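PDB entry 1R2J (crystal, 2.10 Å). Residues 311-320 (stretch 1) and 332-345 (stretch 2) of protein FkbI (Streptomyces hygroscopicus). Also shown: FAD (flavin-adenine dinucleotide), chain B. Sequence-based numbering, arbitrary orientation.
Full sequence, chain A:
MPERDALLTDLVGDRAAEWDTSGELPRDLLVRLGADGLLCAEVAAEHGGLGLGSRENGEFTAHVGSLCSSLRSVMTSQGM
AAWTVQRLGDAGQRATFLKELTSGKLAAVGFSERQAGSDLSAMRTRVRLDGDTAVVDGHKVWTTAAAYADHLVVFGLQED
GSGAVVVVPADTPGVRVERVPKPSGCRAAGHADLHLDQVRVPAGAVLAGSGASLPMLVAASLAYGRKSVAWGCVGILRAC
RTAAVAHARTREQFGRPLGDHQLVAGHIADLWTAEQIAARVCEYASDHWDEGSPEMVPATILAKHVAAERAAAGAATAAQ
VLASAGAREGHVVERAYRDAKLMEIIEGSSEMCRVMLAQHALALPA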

# COMPACT_ATOMS: atom_id res chain seq x y z
N ALA A 311 8.38 11.33 4.93
CA ALA A 311 6.96 11.67 4.99
C ALA A 311 6.51 11.87 6.44
O ALA A 311 5.74 12.78 6.74
N ALA A 312 6.99 11.00 7.34
CA ALA A 312 6.65 11.10 8.76
C ALA A 312 7.19 12.40 9.34
O ALA A 312 6.51 13.08 10.12
N ALA A 313 8.42 12.74 8.98
CA ALA A 313 9.04 13.97 9.48
C ALA A 313 8.32 15.17 8.85
O ALA A 313 8.04 16.16 9.52
N GLY A 314 8.04 15.07 7.55
CA GLY A 314 7.35 16.15 6.87
C GLY A 314 5.98 16.44 7.45
O GLY A 314 5.58 17.59 7.61
N ALA A 315 5.24 15.39 7.79
CA ALA A 315 3.91 15.55 8.35
C ALA A 315 3.97 16.28 9.69
O ALA A 315 3.14 17.14 9.95
N ALA A 316 4.96 15.95 10.52
CA ALA A 316 5.10 16.61 11.82
C ALA A 316 5.43 18.09 11.62
O ALA A 316 4.93 18.95 12.35
N THR A 317 6.25 18.38 10.62
CA THR A 317 6.66 19.75 10.30
C THR A 317 5.47 20.57 9.80
O THR A 317 5.29 21.72 10.19
N ALA A 318 4.66 19.96 8.93
CA ALA A 318 3.50 20.64 8.38
C ALA A 318 2.49 20.91 9.50
O ALA A 318 1.86 21.97 9.54
N ALA A 319 2.32 19.95 10.40
CA ALA A 319 1.39 20.13 11.50
C ALA A 319 1.84 21.32 12.35
O ALA A 319 1.02 22.08 12.84
N GLN A 320 3.15 21.47 12.50
CA GLN A 320 3.71 22.57 13.29
C GLN A 320 3.36 23.90 12.63
O GLN A 320 2.93 24.84 13.30
N VAL A 332 -5.98 17.28 6.13
CA VAL A 332 -4.95 16.63 5.33
C VAL A 332 -3.68 16.48 6.16
O VAL A 332 -3.04 15.43 6.16
N VAL A 333 -3.31 17.53 6.89
CA VAL A 333 -2.11 17.47 7.71
C VAL A 333 -2.34 16.57 8.92
O VAL A 333 -1.45 15.83 9.33
N GLU A 334 -3.56 16.62 9.45
CA GLU A 334 -3.95 15.79 10.59
C GLU A 334 -3.78 14.31 10.23
O GLU A 334 -3.19 13.53 10.98
N ARG A 335 -4.35 13.94 9.09
CA ARG A 335 -4.29 12.57 8.59
C ARG A 335 -2.88 12.16 8.15
O ARG A 335 -2.47 11.01 8.35
N ALA A 336 -2.15 13.09 7.53
CA ALA A 336 -0.79 12.80 7.08
C ALA A 336 0.06 12.38 8.28
O ALA A 336 0.85 11.45 8.20
N TYR A 337 -0.11 13.09 9.39
CA TYR A 337 0.65 12.83 10.60
C TYR A 337 0.45 11.37 11.06
O TYR A 337 1.43 10.65 11.30
N ARG A 338 -0.81 10.95 11.17
CA ARG A 338 -1.12 9.58 11.59
C ARG A 338 -0.81 8.54 10.52
O ARG A 338 -0.33 7.45 10.84
N ASP A 339 -1.09 8.88 9.27
CA ASP A 339 -0.85 7.95 8.16
C ASP A 339 0.62 7.68 7.92
O ASP A 339 1.01 6.53 7.73
N ALA A 340 1.44 8.73 7.94
CA ALA A 340 2.87 8.60 7.70
C ALA A 340 3.55 7.75 8.78
O ALA A 340 4.49 7.00 8.49
N LYS A 341 3.08 7.89 10.01
CA LYS A 341 3.64 7.12 11.12
C LYS A 341 3.51 5.63 10.79
O LYS A 341 4.45 4.85 10.96
N LEU A 342 2.33 5.24 10.30
CA LEU A 342 2.07 3.85 9.95
C LEU A 342 2.96 3.36 8.81
O LEU A 342 3.40 2.21 8.81
N MET A 343 3.25 4.24 7.85
CA MET A 343 4.10 3.87 6.71
C MET A 343 5.52 3.52 7.14
O MET A 343 6.20 2.74 6.47
N GLU A 344 5.98 4.08 8.26
CA GLU A 344 7.31 3.79 8.78
C GLU A 344 7.37 2.38 9.38
O GLU A 344 8.44 1.80 9.54
N ILE A 345 6.19 1.85 9.70
CA ILE A 345 6.05 0.53 10.31
C ILE A 345 5.78 -0.62 9.32
O ILE A 345 6.34 -1.70 9.48

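What lets the two helices approach so closely? They run nearly antiparallel, at 160°, with axes 8.2 Å apart, and small residues line the seam. Ala-312 covers the most surface: its CA lies 3.5 Å from Ala-340 CB, and its own CB points toward stretch 2, 3.2 Å from Glu-344 OE2. Ala-315, also pointing in, sets its CB 3.6 Å from Tyr-337 CA and 3.6 Å from Ala-336 O, so a methyl meets backbone directly.

How does Val-333 fill the other end, where the CA atoms of Ala-319 and Val-333 are 5.8 Å apart? Its t rotamer (chi1 173°) carries CG1 to 3.3 Å from Ala-319 N and 3.7 Å from Ala-319 CB; the same CG1 sits 4.0 Å from Ala-318 CB.

What does Tyr-337 add? Its CB leaves sideways with chi1 t, and the ring flanks the seam, its edge meeting Ala-316, with CE1 3.9 Å from Ala-316 CB.

Where are the polar partners? No hydrogen bond crosses between the helices; the charges pair within stretch 2, Lys-341 NZ with Glu-344 OE2 at 2.9 Å and Arg-338 NE with Glu-334 OE1 at 2.8 Å, both salt bridges. The FAD lies beyond this seam, against Ile-345, whose CG2 is 3.3 Å from FAD O3', and Leu-342, whose CD2 is 3.5 Å from FAD C7M.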

# COMPACT_ATOMS: atom_id res chain seq x y z
CB ALA A 311 6.12 10.58 4.32
CB ALA A 312 7.22 9.90 9.52
CB ALA A 313 10.52 13.99 9.13
CB ALA A 315 3.22 14.19 8.50
CB ALA A 316 6.18 15.93 12.65
CB THR A 317 7.77 19.73 9.24
OG1 THR A 317 8.92 19.07 9.79
CG2 THR A 317 8.15 21.15 8.81
CB ALA A 318 2.85 19.78 7.28
CB ALA A 319 1.33 18.87 12.36
CB GLN A 320 5.22 22.43 13.39
CG GLN A 320 5.89 23.47 14.28
CD GLN A 320 5.61 23.23 15.74
OE1 GLN A 320 5.76 24.12 16.58
NE2 GLN A 320 5.20 22.01 16.06
CB VAL A 332 -4.57 17.45 4.05
CG1 VAL A 332 -5.65 17.32 3.02
CG2 VAL A 332 -4.35 18.92 4.40
CB VAL A 333 -1.66 18.89 8.14
CG1 VAL A 333 -0.52 18.80 9.13
CG2 VAL A 333 -1.20 19.67 6.91
CB GLU A 334 -5.41 16.05 10.95
CG GLU A 334 -6.14 14.83 11.52
CD GLU A 334 -5.63 14.50 12.89
OE1 GLU A 334 -5.76 13.34 13.34
OE2 GLU A 334 -5.09 15.43 13.52
CB ARG A 335 -5.27 12.41 7.42
CG ARG A 335 -6.73 12.54 7.81
CD ARG A 335 -7.66 12.27 6.64
NE ARG A 335 -7.76 13.39 5.71
CZ ARG A 335 -7.11 13.48 4.55
NH1 ARG A 335 -6.29 12.52 4.17
NH2 ARG A 335 -7.30 14.54 3.77
CB ALA A 336 -0.18 14.03 6.42
CB TYR A 337 0.23 13.83 11.69
CG TYR A 337 1.05 13.76 12.95
CD1 TYR A 337 2.43 13.97 12.94
CD2 TYR A 337 0.44 13.50 14.18
CE1 TYR A 337 3.19 13.93 14.11
CE2 TYR A 337 1.19 13.45 15.36
CZ TYR A 337 2.56 13.66 15.32
OH TYR A 337 3.29 13.60 16.48
CB ARG A 338 -2.61 9.45 11.97
CG ARG A 338 -2.98 10.05 13.33
CD ARG A 338 -4.47 9.83 13.67
NE ARG A 338 -5.36 10.60 12.79
CZ ARG A 338 -6.04 10.09 11.76
NH1 ARG A 338 -5.96 8.79 11.47
NH2 ARG A 338 -6.79 10.88 11.00
CB ASP A 339 -1.49 8.46 6.86
CG ASP A 339 -3.01 8.58 6.95
OD1 ASP A 339 -3.62 8.01 7.87
OD2 ASP A 339 -3.60 9.25 6.07
CB ALA A 340 3.53 9.99 7.62
CB LYS A 341 2.89 7.46 12.41
CG LYS A 341 3.35 6.69 13.64
CD LYS A 341 4.80 6.98 13.98
CE LYS A 341 5.70 5.80 13.60
NZ LYS A 341 7.13 6.11 13.91
CB LEU A 342 0.58 3.68 9.60
CG LEU A 342 -0.29 2.93 10.63
CD1 LEU A 342 0.14 3.28 12.05
CD2 LEU A 342 -1.76 3.29 10.41
CB MET A 343 4.13 5.01 5.69
CG MET A 343 2.76 5.33 5.08
SD MET A 343 1.98 3.89 4.32
CE MET A 343 0.95 3.31 5.69
CB GLU A 344 7.69 4.78 9.88
CG GLU A 344 8.11 6.16 9.40
CD GLU A 344 8.51 7.08 10.54
OE1 GLU A 344 9.69 7.50 10.59
OE2 GLU A 344 7.64 7.39 11.39
CB ILE A 345 4.92 0.57 11.37
CG1 ILE A 345 5.28 1.56 12.48
CG2 ILE A 345 4.66 -0.83 11.93
CD1 ILE A 345 4.09 2.05 13.31
PA FAD B . 7.01 -6.58 15.21
O1A FAD B . 7.17 -7.01 13.82
O2A FAD B . 6.26 -7.14 16.39
O5B FAD B . 7.18 -5.09 15.50
C5B FAD B . 8.49 -4.99 15.91
C4B FAD B . 9.04 -3.65 16.24
O4B FAD B . 10.36 -4.24 16.50
C3B FAD B . 9.17 -2.87 14.97
O3B FAD B . 9.37 -1.53 15.29
C2B FAD B . 10.32 -3.46 14.29
O2B FAD B . 11.06 -2.68 13.32
C1B FAD B . 11.24 -3.94 15.44
N9A FAD B . 11.95 -5.13 15.08
C8A FAD B . 11.51 -6.46 14.86
N7A FAD B . 12.44 -7.30 14.51
C5A FAD B . 13.59 -6.55 14.49
C6A FAD B . 14.93 -6.85 14.21
N6A FAD B . 15.33 -8.08 13.88
N1A FAD B . 15.86 -5.83 14.28
C2A FAD B . 15.48 -4.57 14.61
N3A FAD B . 14.18 -4.17 14.91
C4A FAD B . 13.31 -5.29 14.81
N1 FAD B . 0.21 -7.08 6.71
C2 FAD B . -0.17 -7.85 5.61
O2 FAD B . 0.21 -9.03 5.47
N3 FAD B . -1.00 -7.30 4.65
C4 FAD B . -1.52 -5.98 4.68
O4 FAD B . -2.28 -5.58 3.75
C4X FAD B . -1.16 -5.24 5.79
N5 FAD B . -1.71 -3.89 5.85
C5X FAD B . -1.38 -3.11 6.98
C6 FAD B . -1.89 -1.79 7.14
C7 FAD B . -1.63 -0.97 8.28
C7M FAD B . -2.23 0.44 8.37
C8 FAD B . -0.82 -1.51 9.32
C8M FAD B . -0.49 -0.76 10.60
C9 FAD B . -0.29 -2.76 9.20
C9A FAD B . -0.53 -3.59 8.04
N10 FAD B . 0.02 -4.96 7.87
C10 FAD B . -0.29 -5.79 6.79
C1' FAD B . 0.88 -5.21 8.94
C2' FAD B . 2.42 -4.76 8.61
O2' FAD B . 2.85 -5.95 7.88
C3' FAD B . 3.07 -4.78 9.87
O3' FAD B . 3.38 -3.42 10.25
C4' FAD B . 4.37 -5.47 10.35
O4' FAD B . 4.62 -6.82 10.04
C5' FAD B . 4.07 -5.29 11.76
O5' FAD B . 4.48 -6.34 12.58
P FAD B . 3.98 -6.22 14.13
O1P FAD B . 4.16 -7.50 13.63
O2P FAD B . 3.79 -6.94 15.49
O3P FAD B . 5.47 -6.36 14.77